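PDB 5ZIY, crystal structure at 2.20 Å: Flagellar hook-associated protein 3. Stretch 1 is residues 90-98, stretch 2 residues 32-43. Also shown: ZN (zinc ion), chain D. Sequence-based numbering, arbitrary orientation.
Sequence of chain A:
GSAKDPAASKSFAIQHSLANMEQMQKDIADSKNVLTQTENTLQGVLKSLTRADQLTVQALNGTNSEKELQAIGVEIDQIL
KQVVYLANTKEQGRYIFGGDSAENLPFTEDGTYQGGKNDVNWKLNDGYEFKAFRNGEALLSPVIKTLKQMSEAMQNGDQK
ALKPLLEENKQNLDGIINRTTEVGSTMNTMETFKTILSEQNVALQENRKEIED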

# COMPACT_ATOMS: atom_id res chain seq x y z
N LYS A 90 -4.61 -7.19 4.54
CA LYS A 90 -5.96 -7.55 4.09
C LYS A 90 -7.02 -6.69 4.79
O LYS A 90 -6.95 -6.49 5.96
CB LYS A 90 -6.19 -9.01 4.42
CG LYS A 90 -7.57 -9.57 4.14
CD LYS A 90 -7.57 -11.09 4.48
CE LYS A 90 -8.90 -11.78 4.18
NZ LYS A 90 -9.05 -13.01 5.01
N GLU A 91 -7.98 -6.19 4.03
CA GLU A 91 -9.03 -5.36 4.55
C GLU A 91 -10.27 -5.59 3.72
O GLU A 91 -10.16 -5.70 2.50
CB GLU A 91 -8.59 -3.89 4.43
CG GLU A 91 -9.63 -2.85 4.84
CD GLU A 91 -10.21 -3.05 6.22
OE1 GLU A 91 -9.55 -3.65 7.11
OE2 GLU A 91 -11.35 -2.57 6.41
N GLN A 92 -11.44 -5.67 4.38
CA GLN A 92 -12.73 -5.94 3.72
C GLN A 92 -12.60 -7.11 2.79
O GLN A 92 -12.96 -7.00 1.62
CB GLN A 92 -13.22 -4.74 2.89
CG GLN A 92 -13.43 -3.43 3.65
CD GLN A 92 -14.29 -3.62 4.87
OE1 GLN A 92 -15.29 -4.35 4.83
NE2 GLN A 92 -13.94 -2.94 5.96
N GLY A 93 -12.09 -8.23 3.29
CA GLY A 93 -12.13 -9.46 2.54
C GLY A 93 -11.15 -9.62 1.39
O GLY A 93 -11.09 -10.67 0.81
N ARG A 94 -10.36 -8.60 1.10
CA ARG A 94 -9.40 -8.67 0.03
C ARG A 94 -8.04 -8.09 0.41
O ARG A 94 -7.93 -7.22 1.28
CB ARG A 94 -9.93 -7.91 -1.18
CG ARG A 94 -11.15 -8.56 -1.87
CD ARG A 94 -10.74 -9.84 -2.51
NE ARG A 94 -11.82 -10.52 -3.22
CZ ARG A 94 -12.61 -11.49 -2.72
NH1 ARG A 94 -12.47 -11.87 -1.46
NH2 ARG A 94 -13.53 -12.07 -3.47
N TYR A 95 -7.00 -8.60 -0.26
CA TYR A 95 -5.63 -8.08 -0.06
C TYR A 95 -5.39 -6.81 -0.83
O TYR A 95 -5.61 -6.76 -2.03
CB TYR A 95 -4.61 -9.14 -0.45
CG TYR A 95 -4.67 -10.36 0.44
CD1 TYR A 95 -4.01 -10.38 1.65
CD2 TYR A 95 -5.36 -11.49 0.06
CE1 TYR A 95 -4.06 -11.51 2.49
CE2 TYR A 95 -5.44 -12.64 0.93
CZ TYR A 95 -4.78 -12.63 2.11
OH TYR A 95 -4.81 -13.73 2.93
N ILE A 96 -4.91 -5.76 -0.16
CA ILE A 96 -4.74 -4.50 -0.87
C ILE A 96 -3.69 -4.55 -1.97
O ILE A 96 -3.73 -3.72 -2.93
CB ILE A 96 -4.45 -3.32 0.07
CG1 ILE A 96 -3.28 -3.63 0.96
CG2 ILE A 96 -5.71 -2.98 0.97
CD1 ILE A 96 -2.61 -2.35 1.53
N PHE A 97 -2.75 -5.49 -1.82
CA PHE A 97 -1.72 -5.76 -2.85
C PHE A 97 -1.84 -7.14 -3.50
O PHE A 97 -0.91 -7.61 -4.22
CB PHE A 97 -0.34 -5.54 -2.25
CG PHE A 97 -0.13 -4.15 -1.78
CD1 PHE A 97 -0.10 -3.10 -2.69
CD2 PHE A 97 0.09 -3.87 -0.46
CE1 PHE A 97 0.10 -1.80 -2.26
CE2 PHE A 97 0.30 -2.56 -0.04
CZ PHE A 97 0.29 -1.53 -0.94
N GLY A 98 -3.01 -7.74 -3.36
CA GLY A 98 -3.32 -9.00 -4.00
C GLY A 98 -4.49 -9.05 -4.97
O GLY A 98 -5.03 -10.13 -5.27
ZN ZN D . -11.72 -3.70 8.58
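Stretch 2, residues 32-43: KNVLTQTENTLQ

Stretch 2 is a helix laid along one side of a tight hairpin and the turn that follows it, held by a carboxylate-centred polar cluster at one end and by an apolar patch around Ile-96 and Phe-97 at the other. The two segments belong to one chain, at least 53 residues apart in sequence wherever they touch, and together they bury 421 Å².

Residues 32-43 are helical throughout, with phi near -65° and psi near -40°, and the helix extends beyond both ends of the stretch. Stretch 1 is less regular. Its two short strands, 90-91 and 94-95, are joined by a type I' turn from Glu-91 to Arg-94, closed by Glu-91 N to Arg-94 O at 2.9 Å and Arg-94 N to Glu-91 O at 3.2 Å. A type I turn then runs from Tyr-95 to Gly-98. The register advances in the same sense on both segments: the CA atoms of Glu-91 and Val-34 lie 6.9 Å apart, those of Ile-96 and Thr-38 6.8 Å. The helix therefore runs from the hairpin end toward the aromatic end, meeting stretch 1 through Asn-33, Val-34, Gln-37, Thr-38, Thr-41 and Leu-42, the spacing expected of one helical face. Leu-35 and Glu-39 point away.

At the polar end, Glu-91 points toward the helix and divides its carboxylate between side chains one turn apart. Asn-33 ND2 donates to Glu-91 OE2 at 2.8 Å, while Gln-37 NE2 makes a weak hydrogen bond to Glu-91 OE1 at 2.7 Å, with the position of that amide nitrogen less certain. OE2 of Glu-91 also binds the zinc ion at 2.5 Å and accepts from Gln-92 NE2 at 2.7 Å. A water that lies 2.5 Å from the zinc donates to Glu-91 OE1 at 3.1 Å. Behind the carboxylate, along the same side chain, Glu-91 CG packs 4.1 Å from Val-34 CG2.

Farther along, the contact becomes largely apolar. Ile-96 points toward the helix and brings its CD1 to 3.8 Å from Thr-38 CA, close enough to rest against backbone, and to 4.0 Å from Thr-41 OG1. Phe-97 supplies the ring: its CE2 lies 3.8 Å from Thr-41 CG2, which sits at the ring edge, and its CZ lies 3.8 Å from Leu-42 CD2 and 4.2 Å from Thr-38 CG2. The CA-to-CB bond of Leu-42 points sideways, but the end of its side chain comes nearer.

The threonines show how polar residues can serve such a surface. Each satisfies its hydroxyl within the helix, Thr-38 OG1 donating to Val-34 O and Thr-41 OG1 to Gln-37 O, both at 2.7 Å, and each presents its methyl to Phe-97. The contact is graded: carboxylate, amides and metal dominate one end, with Val-34 packed beside them, and mostly carbon contacts dominate the other.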

# COMPACT_ATOMS: atom_id res chain seq x y z
N LYS A 32 -12.05 5.84 2.51
CA LYS A 32 -10.95 6.44 3.25
C LYS A 32 -10.32 5.41 4.18
O LYS A 32 -9.12 5.50 4.49
CB LYS A 32 -11.36 7.65 4.08
CG LYS A 32 -11.70 8.99 3.34
CD LYS A 32 -11.86 10.15 4.43
N ASN A 33 -11.11 4.49 4.72
CA ASN A 33 -10.54 3.43 5.52
C ASN A 33 -9.55 2.55 4.69
O ASN A 33 -8.47 2.26 5.12
CB ASN A 33 -11.64 2.63 6.16
CG ASN A 33 -11.14 1.41 6.86
OD1 ASN A 33 -10.27 1.49 7.73
ND2 ASN A 33 -11.73 0.23 6.52
N VAL A 34 -9.93 2.15 3.49
CA VAL A 34 -9.08 1.31 2.66
C VAL A 34 -7.82 2.07 2.23
O VAL A 34 -6.72 1.56 2.31
CB VAL A 34 -9.86 0.83 1.44
CG1 VAL A 34 -8.95 0.30 0.40
CG2 VAL A 34 -10.87 -0.25 1.88
N LEU A 35 -7.99 3.33 1.85
CA LEU A 35 -6.91 4.19 1.51
C LEU A 35 -5.97 4.53 2.66
O LEU A 35 -4.75 4.57 2.48
CB LEU A 35 -7.45 5.49 0.91
CG LEU A 35 -8.16 5.32 -0.43
CD1 LEU A 35 -8.78 6.63 -0.88
CD2 LEU A 35 -7.20 4.77 -1.50
N THR A 36 -6.51 4.75 3.84
CA THR A 36 -5.65 4.99 5.00
C THR A 36 -4.81 3.77 5.28
O THR A 36 -3.61 3.88 5.46
CB THR A 36 -6.48 5.39 6.20
OG1 THR A 36 -7.14 6.59 5.85
CG2 THR A 36 -5.63 5.60 7.47
N GLN A 37 -5.42 2.60 5.21
CA GLN A 37 -4.71 1.37 5.50
C GLN A 37 -3.61 1.16 4.48
O GLN A 37 -2.51 0.75 4.82
CB GLN A 37 -5.66 0.17 5.53
CG GLN A 37 -6.54 0.12 6.78
CD GLN A 37 -7.17 -1.28 7.02
OE1 GLN A 37 -6.55 -2.33 6.78
NE2 GLN A 37 -8.40 -1.28 7.52
N THR A 38 -3.93 1.44 3.22
CA THR A 38 -2.97 1.36 2.16
C THR A 38 -1.79 2.29 2.39
O THR A 38 -0.63 1.89 2.27
CB THR A 38 -3.63 1.66 0.80
OG1 THR A 38 -4.79 0.83 0.61
CG2 THR A 38 -2.64 1.44 -0.32
N GLU A 39 -2.08 3.53 2.73
CA GLU A 39 -1.03 4.51 2.88
C GLU A 39 -0.11 4.17 4.08
O GLU A 39 1.10 4.35 4.01
CB GLU A 39 -1.67 5.88 3.02
CG GLU A 39 -0.72 6.98 3.07
CD GLU A 39 -1.43 8.32 3.31
OE1 GLU A 39 -2.54 8.29 3.87
OE2 GLU A 39 -0.88 9.37 2.93
N ASN A 40 -0.72 3.67 5.15
CA ASN A 40 -0.00 3.29 6.36
C ASN A 40 0.91 2.08 6.08
O ASN A 40 2.02 2.04 6.58
CB ASN A 40 -0.98 2.96 7.51
CG ASN A 40 -1.63 4.20 8.14
OD1 ASN A 40 -1.27 5.35 7.83
ND2 ASN A 40 -2.58 3.97 9.06
N THR A 41 0.44 1.12 5.27
CA THR A 41 1.23 -0.03 4.87
C THR A 41 2.43 0.40 4.02
O THR A 41 3.57 -0.03 4.25
CB THR A 41 0.33 -1.02 4.10
OG1 THR A 41 -0.78 -1.35 4.95
CG2 THR A 41 1.06 -2.29 3.68
N LEU A 42 2.19 1.30 3.08
CA LEU A 42 3.26 1.85 2.25
C LEU A 42 4.31 2.60 3.05
O LEU A 42 5.52 2.47 2.75
CB LEU A 42 2.69 2.75 1.12
CG LEU A 42 1.98 1.93 0.04
CD1 LEU A 42 1.02 2.81 -0.72
CD2 LEU A 42 2.99 1.18 -0.95
N GLN A 43 3.88 3.35 4.07
CA GLN A 43 4.82 4.09 4.93
C GLN A 43 5.64 3.10 5.78
O GLN A 43 6.82 3.29 6.00
CB GLN A 43 4.14 5.17 5.80
CG GLN A 43 3.22 6.17 5.03
CD GLN A 43 3.81 7.55 4.73
OE1 GLN A 43 3.03 8.54 4.62
NE2 GLN A 43 5.15 7.65 4.58
O HOH W 1 -10.22 -1.94 9.60